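Local atomic coordinates of MexT protein (PDB entry 6L33), a protein that probably binds DNA as a LysR-type activator of the genes for the MexEF-OprN efflux pump, this chain being the activator's regulatory domain. Residues 20-25 with 200-205. Residues are numbered along the deposited sequence; the frame is centred on the assembly and turned at random.
Sequences FGLLPP and SRISMF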
loop_
_atom_site.group_PDB
_atom_site.type_symbol
_atom_site.label_atom_id
_atom_site.label_comp_id
_atom_site.label_asym_id
_atom_site.label_seq_id
_atom_site.Cartn_x
_atom_site.Cartn_y
_atom_site.Cartn_z
ATOM N N PHE B 20 -0.328 -8.042 -6.885
ATOM C CA PHE B 20 0.941 -8.699 -7.188
ATOM C C PHE B 20 0.786 -9.734 -8.297
ATOM O O PHE B 20 1.595 -9.785 -9.229
ATOM C CB PHE B 20 1.512 -9.346 -5.925
ATOM C CG PHE B 20 2.135 -8.365 -4.978
ATOM C CD1 PHE B 20 3.436 -7.927 -5.168
ATOM C CD2 PHE B 20 1.419 -7.879 -3.898
ATOM C CE1 PHE B 20 4.011 -7.021 -4.296
ATOM C CE2 PHE B 20 1.986 -6.973 -3.025
ATOM C CZ PHE B 20 3.285 -6.544 -3.223
ATOM N N GLY B 21 -0.247 -10.568 -8.214
ATOM C CA GLY B 21 -0.424 -11.633 -9.180
ATOM C C GLY B 21 -1.203 -11.238 -10.418
ATOM O O GLY B 21 -0.885 -11.684 -11.523
ATOM N N LEU B 22 -2.224 -10.394 -10.248
ATOM C CA LEU B 22 -3.127 -10.078 -11.349
ATOM C C LEU B 22 -2.518 -9.071 -12.317
ATOM O O LEU B 22 -2.661 -9.214 -13.538
ATOM C CB LEU B 22 -4.451 -9.544 -10.794
ATOM C CG LEU B 22 -5.612 -9.220 -11.742
ATOM C CD1 LEU B 22 -6.933 -9.448 -11.025
ATOM C CD2 LEU B 22 -5.544 -7.792 -12.262
ATOM N N LEU B 23 -1.844 -8.050 -11.792
ATOM C CA LEU B 23 -1.437 -6.913 -12.619
ATOM C C LEU B 23 -0.433 -7.275 -13.710
ATOM O O LEU B 23 -0.651 -6.870 -14.865
ATOM C CB LEU B 23 -0.910 -5.795 -11.709
ATOM C CG LEU B 23 -1.147 -4.332 -12.088
ATOM C CD1 LEU B 23 -0.682 -3.409 -10.987
ATOM C CD2 LEU B 23 -0.420 -3.993 -13.348
ATOM N N PRO B 24 0.666 -7.988 -13.442
ATOM C CA PRO B 24 1.685 -8.196 -14.492
ATOM C C PRO B 24 1.131 -8.919 -15.712
ATOM O O PRO B 24 1.316 -8.432 -16.838
ATOM C CB PRO B 24 2.772 -9.014 -13.779
ATOM C CG PRO B 24 2.633 -8.630 -12.354
ATOM C CD PRO B 24 1.155 -8.455 -12.130
ATOM N N PRO B 25 0.450 -10.067 -15.565
ATOM C CA PRO B 25 -0.108 -10.697 -16.772
ATOM C C PRO B 25 -1.212 -9.878 -17.411
ATOM O O PRO B 25 -1.357 -9.902 -18.639
ATOM C CB PRO B 25 -0.629 -12.047 -16.261
ATOM C CG PRO B 25 -0.947 -11.799 -14.847
ATOM C CD PRO B 25 0.125 -10.868 -14.367
ATOM N N SER B 200 -13.993 -8.608 -18.834
ATOM C CA SER B 200 -13.682 -9.910 -19.415
ATOM C C SER B 200 -12.178 -10.129 -19.500
ATOM O O SER B 200 -11.712 -11.272 -19.426
ATOM C CB SER B 200 -14.328 -10.048 -20.795
ATOM O OG SER B 200 -13.773 -9.135 -21.725
ATOM N N ARG B 201 -11.401 -9.051 -19.635
ATOM C CA ARG B 201 -9.948 -9.190 -19.658
ATOM C C ARG B 201 -9.390 -9.454 -18.262
ATOM O O ARG B 201 -8.426 -10.214 -18.117
ATOM C CB ARG B 201 -9.306 -7.945 -20.271
ATOM C CG ARG B 201 -8.967 -8.087 -21.754
ATOM C CD ARG B 201 -10.196 -8.481 -22.561
ATOM N NE ARG B 201 -9.885 -8.815 -23.948
ATOM C CZ ARG B 201 -10.788 -9.225 -24.833
ATOM N NH1 ARG B 201 -12.059 -9.353 -24.476
ATOM N NH2 ARG B 201 -10.422 -9.507 -26.077
ATOM N N ILE B 202 -9.976 -8.844 -17.228
ATOM C CA ILE B 202 -9.561 -9.155 -15.861
ATOM C C ILE B 202 -9.878 -10.607 -15.529
ATOM O O ILE B 202 -9.064 -11.315 -14.922
ATOM C CB ILE B 202 -10.229 -8.202 -14.852
ATOM C CG1 ILE B 202 -9.913 -6.743 -15.180
ATOM C CG2 ILE B 202 -9.772 -8.537 -13.436
ATOM C CD1 ILE B 202 -8.678 -6.222 -14.497
ATOM N N SER B 203 -11.069 -11.073 -15.916
ATOM C CA SER B 203 -11.482 -12.435 -15.596
ATOM C C SER B 203 -10.626 -13.480 -16.296
ATOM O O SER B 203 -10.584 -14.631 -15.849
ATOM C CB SER B 203 -12.952 -12.635 -15.962
ATOM O OG SER B 203 -13.775 -11.693 -15.294
HETATM N N MSE B 204 -9.937 -13.102 -17.366
HETATM C CA MSE B 204 -9.068 -14.012 -18.098
HETATM C C MSE B 204 -7.840 -14.391 -17.268
HETATM O O MSE B 204 -7.135 -15.348 -17.588
HETATM C CB MSE B 204 -8.646 -13.371 -19.423
HETATM C CG MSE B 204 -7.953 -14.297 -20.405
HETATM SE SE MSE B 204 -7.016 -13.295 -21.790
HETATM C CE MSE B 204 -8.322 -11.873 -22.057
ATOM N N PHE B 205 -7.598 -13.646 -16.188
ATOM C CA PHE B 205 -6.427 -13.860 -15.350
ATOM C C PHE B 205 -6.757 -14.178 -13.898
ATOM O O PHE B 205 -5.834 -14.430 -13.113
ATOM C CB PHE B 205 -5.506 -12.634 -15.410
ATOM C CG PHE B 205 -4.923 -12.390 -16.769
ATOM C CD1 PHE B 205 -3.857 -13.147 -17.225
ATOM C CD2 PHE B 205 -5.448 -11.414 -17.599
ATOM C CE1 PHE B 205 -3.320 -12.931 -18.480
ATOM C CE2 PHE B 205 -4.915 -11.192 -18.854
ATOM C CZ PHE B 205 -3.850 -11.951 -19.295
#
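Ile202, near the C-terminal end of helix 193-203, and Phe205, just beyond it, pack against Leu22 and Pro25 of helix 18-33, joining the first and last helices of the LysR substrate-binding domain, a periplasmic-binding-protein fold with two mixed sheets. The inner half is aliphatic and buried, its side chains meeting at ordinary van der Waals distances. Leu22, its CG anti to the backbone N (chi1 -176°), reaches across and meets Ile202 nearly at a right angle, with CD1 3.8 Å from Ile202 CG2. CD2 of the same leucine approaches Ile202 CD1 less closely, at 4.2 Å. Leu26 and Met183, the latter on strand 181-186, also touch Ile202, so this isoleucine links both helices to the sheet beneath.

The outer half is only partly screened from solvent, yet more closely packed. Here the chain has left the helix, yet Phe205 N still bonds to Ile202 O. With CG beside the backbone N (chi1 -65°), the Phe205 side chain runs past Pro25 in the opposite direction, and Pro25 C sits over one ring face, displaced toward the rim. Arg29, one turn on, also touches this ring. No hydrogen bond crosses between the segments; the closest approaches are Pro25 CB to Phe205 CD1, 3.5 Å, and Pro25 O to Phe205 CZ, 3.3 Å.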